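Local coordinates for uncharacterized protein (Legionella longbeachae NSW150, PDB 4JZA), which probably removes the 3-phosphate from phosphatidylinositol 3-phosphate and may thereby alter host lipid metabolism during infection, at residues A[70-75]-A[683-688]; A[43-48]-A[86-91]. One frame throughout, in Å; residues are numbered along the deposited sequence.

Overall arrangement
From the N terminus, helix 41-62 comes first, and its segment 43-48 is met by 86-91 after 37 residues, mostly helical: interaction 2 closes this short loop within the N-terminal part. Inside that loop lies 70-75, the lead into helix 74-87. Its partner 683-688 arrives 607 residues later, so interaction 1 closes a very long loop that takes in most of the mixed sheet. The two loops cross instead of nesting. The contacts flank helix 74-87, one in the loop before it and one in the turn after it, with centres 26 Å apart. Interaction 1 thereby links the N-terminal helices to helix 676-702 of the C-terminal phosphoinositide phosphatase region.

Interaction 1 of 2, residues A[70-75]-A[683-688]; sequences TPLTKQ and ARQLGE
Q685 carries the 683-688 side of the contact, meeting P71, L72 and T73 in the loop that leads into helix 74-87. One turn of helix 676-702 spans the segment, A683 and R684 coming just before the glutamine. Q685 then leaves the helix with CG anti to its backbone N (chi1 -173°) and an extended chain, which carries the amide to the loop backbone. As modelled, OE1 of Q685 is 3.0 Å from P71 O and NE2 of Q685 is 3.2 Å from T73 N, but the amide is probably turned over, so its two ends are not securely told apart. A side chain of helix 676-702 thus meets the N-cap turn before helix 74-87, joining the N-terminal helices to the C-terminal helical region. L72 crosses the end of Q685 at a slant, its CD2 branch touching the amide. T73 brings its methyl, CG2 lying 4.0 Å from Q685 CD; T73 is the N-cap residue of helix 74-87, its OG1 hydrogen-bonded to T76 N. F794 of helix 794-817 touches P71, Q685 and the next residue, L686. Beyond it, G687 N donates to A683 O (3.2 Å).

Interaction 2 of 2, residues A[43-48]-A[86-91]; sequences RSFARR and LATTDA
The F45 ring has T88 O at its edge, in the ring plane and 3.6 Å from F45 CE2, while the methyl of A91 comes at an oblique angle, its CB 3.8 Å from both F45 CE2 and CZ. The other flat group, the R43 guanidinium, has R47 CD of the same segment 43-48 over the centre of one face, 3.9 Å above the plane, and its NH2 forms a salt bridge with E607; R47 in turn pairs with E617. The setting is the packing of a helix on a turn: F45 of helix 41-62 packs against the turn that follows helix 74-87, and helix 95-116 adds L98 and E101 on F45, F105 on T88 and E101 on A91. With chi1 at 166°, the F45 ring swings away from the backbone N and projects from helix 41-62, and its far end, CE2 and CZ, does the touching. T88 meets it obliquely through CB, 3.9 Å from F45 CZ, and turns its hydroxyl back to hydrogen-bond K85 O. The turn that presents T88 and A91 is held by its own bonds: A91 N donates to T88 O, the oxygen at the ring edge, and L86 O accepts from both T89 N and T89 OG1, the hydroxyl lying 3.2 Å from L86 O, in the carbonyl plane at a C=O...donor angle of 154°.

Interaction 1 of 2, residues A[70-75]-A[683-688]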
# COMPACT_ATOMS: atom_id res chain seq x y z
N THR A 70 14.88 -18.73 -12.57
CA THR A 70 13.86 -19.71 -12.96
C THR A 70 13.87 -19.83 -14.46
O THR A 70 14.04 -18.82 -15.13
CB THR A 70 12.47 -19.21 -12.51
OG1 THR A 70 12.31 -19.50 -11.13
CG2 THR A 70 11.36 -19.87 -13.17
N PRO A 71 13.65 -21.04 -15.00
CA PRO A 71 13.48 -21.22 -16.43
C PRO A 71 12.08 -20.87 -16.96
O PRO A 71 11.72 -21.25 -18.08
CB PRO A 71 13.71 -22.73 -16.60
CG PRO A 71 13.05 -23.30 -15.39
CD PRO A 71 13.42 -22.32 -14.28
N LEU A 72 11.27 -20.18 -16.19
CA LEU A 72 9.90 -19.98 -16.57
C LEU A 72 9.79 -18.65 -17.31
O LEU A 72 10.52 -17.69 -17.01
CB LEU A 72 9.03 -20.00 -15.34
CG LEU A 72 8.94 -21.28 -14.50
CD1 LEU A 72 8.04 -21.05 -13.29
CD2 LEU A 72 8.37 -22.43 -15.32
N THR A 73 8.88 -18.59 -18.27
CA THR A 73 8.69 -17.41 -19.10
C THR A 73 7.55 -16.60 -18.51
O THR A 73 6.65 -17.11 -17.80
CB THR A 73 8.25 -17.80 -20.53
OG1 THR A 73 6.99 -18.49 -20.49
CG2 THR A 73 9.27 -18.72 -21.17
N LYS A 74 7.58 -15.32 -18.85
CA LYS A 74 6.48 -14.44 -18.57
C LYS A 74 5.17 -15.05 -19.06
O LYS A 74 4.16 -15.04 -18.37
CB LYS A 74 6.71 -13.10 -19.24
CG LYS A 74 7.85 -12.30 -18.62
CD LYS A 74 7.90 -10.90 -19.23
CE LYS A 74 9.29 -10.29 -19.08
NZ LYS A 74 9.21 -8.81 -18.92
N GLN A 75 5.19 -15.62 -20.24
CA GLN A 75 3.96 -16.13 -20.74
C GLN A 75 3.42 -17.30 -19.86
O GLN A 75 2.23 -17.37 -19.54
CB GLN A 75 4.17 -16.43 -22.21
CG GLN A 75 3.23 -17.42 -22.82
CD GLN A 75 3.88 -18.14 -24.01
OE1 GLN A 75 5.13 -18.12 -24.21
NE2 GLN A 75 3.04 -18.82 -24.78
N ALA A 683 6.13 -28.25 -15.79
CA ALA A 683 5.41 -29.20 -16.62
C ALA A 683 4.43 -28.49 -17.54
O ALA A 683 4.16 -28.98 -18.62
CB ALA A 683 4.70 -30.22 -15.78
N ARG A 684 3.86 -27.40 -17.09
CA ARG A 684 2.87 -26.70 -17.89
C ARG A 684 3.57 -25.97 -19.04
O ARG A 684 3.11 -26.01 -20.17
CB ARG A 684 1.97 -25.78 -17.04
CG ARG A 684 0.58 -26.39 -16.81
CD ARG A 684 0.16 -26.47 -15.34
NE ARG A 684 -0.75 -25.38 -15.02
CZ ARG A 684 -1.58 -25.37 -13.98
NH1 ARG A 684 -1.63 -26.39 -13.12
NH2 ARG A 684 -2.36 -24.32 -13.81
N GLN A 685 4.72 -25.38 -18.76
CA GLN A 685 5.54 -24.83 -19.82
C GLN A 685 6.03 -25.88 -20.86
O GLN A 685 6.05 -25.59 -22.04
CB GLN A 685 6.72 -24.06 -19.25
CG GLN A 685 7.51 -23.32 -20.26
CD GLN A 685 8.46 -22.31 -19.63
OE1 GLN A 685 9.57 -22.26 -19.96
NE2 GLN A 685 8.07 -21.65 -18.69
N LEU A 686 6.37 -27.09 -20.44
CA LEU A 686 6.66 -28.16 -21.39
C LEU A 686 5.47 -28.43 -22.33
O LEU A 686 5.63 -28.61 -23.53
CB LEU A 686 7.05 -29.44 -20.65
CG LEU A 686 8.50 -29.36 -20.19
CD1 LEU A 686 8.84 -30.32 -19.07
CD2 LEU A 686 9.46 -29.57 -21.36
N GLY A 687 4.28 -28.46 -21.77
CA GLY A 687 3.07 -28.68 -22.56
C GLY A 687 2.89 -30.13 -22.90
O GLY A 687 3.79 -30.95 -22.71
N GLU A 688 1.71 -30.44 -23.43
CA GLU A 688 1.29 -31.80 -23.64
C GLU A 688 2.24 -32.56 -24.57
O GLU A 688 2.66 -33.68 -24.30
CB GLU A 688 -0.13 -31.80 -24.20
CG GLU A 688 -0.88 -33.09 -23.93
CD GLU A 688 -2.00 -33.37 -24.95
OE1 GLU A 688 -2.59 -34.49 -24.95
OE2 GLU A 688 -2.31 -32.48 -25.76

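Interaction 2 of 2, residues A[43-48]-A[86-91]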
# COMPACT_ATOMS: atom_id res chain seq x y z
N ARG A 43 -19.55 -8.85 -4.94
CA ARG A 43 -18.96 -7.77 -5.74
C ARG A 43 -17.57 -7.39 -5.20
O ARG A 43 -16.62 -7.34 -5.96
CB ARG A 43 -19.87 -6.51 -5.79
CG ARG A 43 -19.38 -5.47 -6.83
CD ARG A 43 -20.25 -4.22 -6.95
NE ARG A 43 -19.78 -3.16 -6.06
CZ ARG A 43 -19.22 -2.03 -6.46
NH1 ARG A 43 -19.03 -1.75 -7.74
NH2 ARG A 43 -18.83 -1.16 -5.56
N SER A 44 -17.45 -7.18 -3.90
CA SER A 44 -16.16 -6.77 -3.32
C SER A 44 -15.09 -7.85 -3.54
O SER A 44 -13.91 -7.55 -3.76
CB SER A 44 -16.32 -6.37 -1.84
OG SER A 44 -17.09 -5.15 -1.75
N PHE A 45 -15.54 -9.09 -3.56
CA PHE A 45 -14.65 -10.22 -3.80
C PHE A 45 -14.10 -10.24 -5.23
O PHE A 45 -12.90 -10.34 -5.46
CB PHE A 45 -15.39 -11.51 -3.45
CG PHE A 45 -14.73 -12.72 -3.95
CD1 PHE A 45 -13.70 -13.27 -3.25
CD2 PHE A 45 -15.12 -13.28 -5.14
CE1 PHE A 45 -13.05 -14.37 -3.74
CE2 PHE A 45 -14.49 -14.38 -5.62
CZ PHE A 45 -13.45 -14.91 -4.92
N ALA A 46 -14.97 -10.14 -6.20
CA ALA A 46 -14.50 -10.06 -7.57
C ALA A 46 -13.62 -8.82 -7.79
O ALA A 46 -12.68 -8.86 -8.58
CB ALA A 46 -15.70 -10.01 -8.51
N ARG A 47 -13.92 -7.70 -7.14
CA ARG A 47 -13.13 -6.49 -7.38
C ARG A 47 -11.74 -6.72 -6.88
O ARG A 47 -10.80 -6.34 -7.56
CB ARG A 47 -13.71 -5.19 -6.79
CG ARG A 47 -14.99 -4.71 -7.42
CD ARG A 47 -15.52 -3.43 -6.75
NE ARG A 47 -15.09 -2.35 -7.61
CZ ARG A 47 -14.46 -1.23 -7.25
NH1 ARG A 47 -14.22 -0.90 -5.98
NH2 ARG A 47 -14.10 -0.40 -8.19
N ARG A 48 -11.62 -7.37 -5.73
CA ARG A 48 -10.29 -7.55 -5.11
C ARG A 48 -9.47 -8.56 -5.88
O ARG A 48 -8.29 -8.34 -6.12
CB ARG A 48 -10.39 -8.00 -3.66
CG ARG A 48 -9.15 -7.71 -2.84
CD ARG A 48 -9.29 -6.41 -2.08
NE ARG A 48 -8.01 -5.95 -1.62
CZ ARG A 48 -7.13 -5.35 -2.38
NH1 ARG A 48 -7.42 -5.09 -3.64
NH2 ARG A 48 -5.95 -4.99 -1.89
N LEU A 86 -9.48 -17.42 -13.03
CA LEU A 86 -10.66 -18.07 -13.56
C LEU A 86 -11.29 -19.05 -12.53
O LEU A 86 -12.49 -19.21 -12.46
CB LEU A 86 -10.34 -18.79 -14.86
CG LEU A 86 -11.57 -19.38 -15.53
CD1 LEU A 86 -12.32 -18.27 -16.25
CD2 LEU A 86 -11.13 -20.49 -16.47
N ALA A 87 -10.48 -19.69 -11.71
CA ALA A 87 -11.00 -20.53 -10.67
C ALA A 87 -11.85 -19.79 -9.61
O ALA A 87 -12.68 -20.43 -8.95
CB ALA A 87 -9.85 -21.27 -9.99
N THR A 88 -11.66 -18.49 -9.44
CA THR A 88 -12.50 -17.71 -8.53
C THR A 88 -13.85 -17.21 -9.12
O THR A 88 -14.68 -16.71 -8.39
CB THR A 88 -11.75 -16.49 -8.01
OG1 THR A 88 -11.68 -15.52 -9.06
CG2 THR A 88 -10.33 -16.87 -7.46
N THR A 89 -14.09 -17.37 -10.41
CA THR A 89 -15.39 -16.95 -10.98
C THR A 89 -16.56 -17.80 -10.46
O THR A 89 -17.70 -17.33 -10.39
CB THR A 89 -15.46 -17.02 -12.53
OG1 THR A 89 -15.52 -18.39 -12.93
CG2 THR A 89 -14.26 -16.27 -13.21
N ASP A 90 -16.27 -19.04 -10.10
CA ASP A 90 -17.29 -19.89 -9.48
C ASP A 90 -17.62 -19.52 -8.03
O ASP A 90 -18.75 -19.73 -7.60
CB ASP A 90 -16.88 -21.37 -9.55
CG ASP A 90 -17.04 -21.95 -10.94
OD1 ASP A 90 -18.01 -21.54 -11.64
OD2 ASP A 90 -16.20 -22.79 -11.33
N ALA A 91 -16.65 -19.00 -7.26
CA ALA A 91 -16.85 -18.80 -5.82
C ALA A 91 -18.21 -18.19 -5.47
O ALA A 91 -18.52 -17.08 -5.91
CB ALA A 91 -15.74 -17.92 -5.26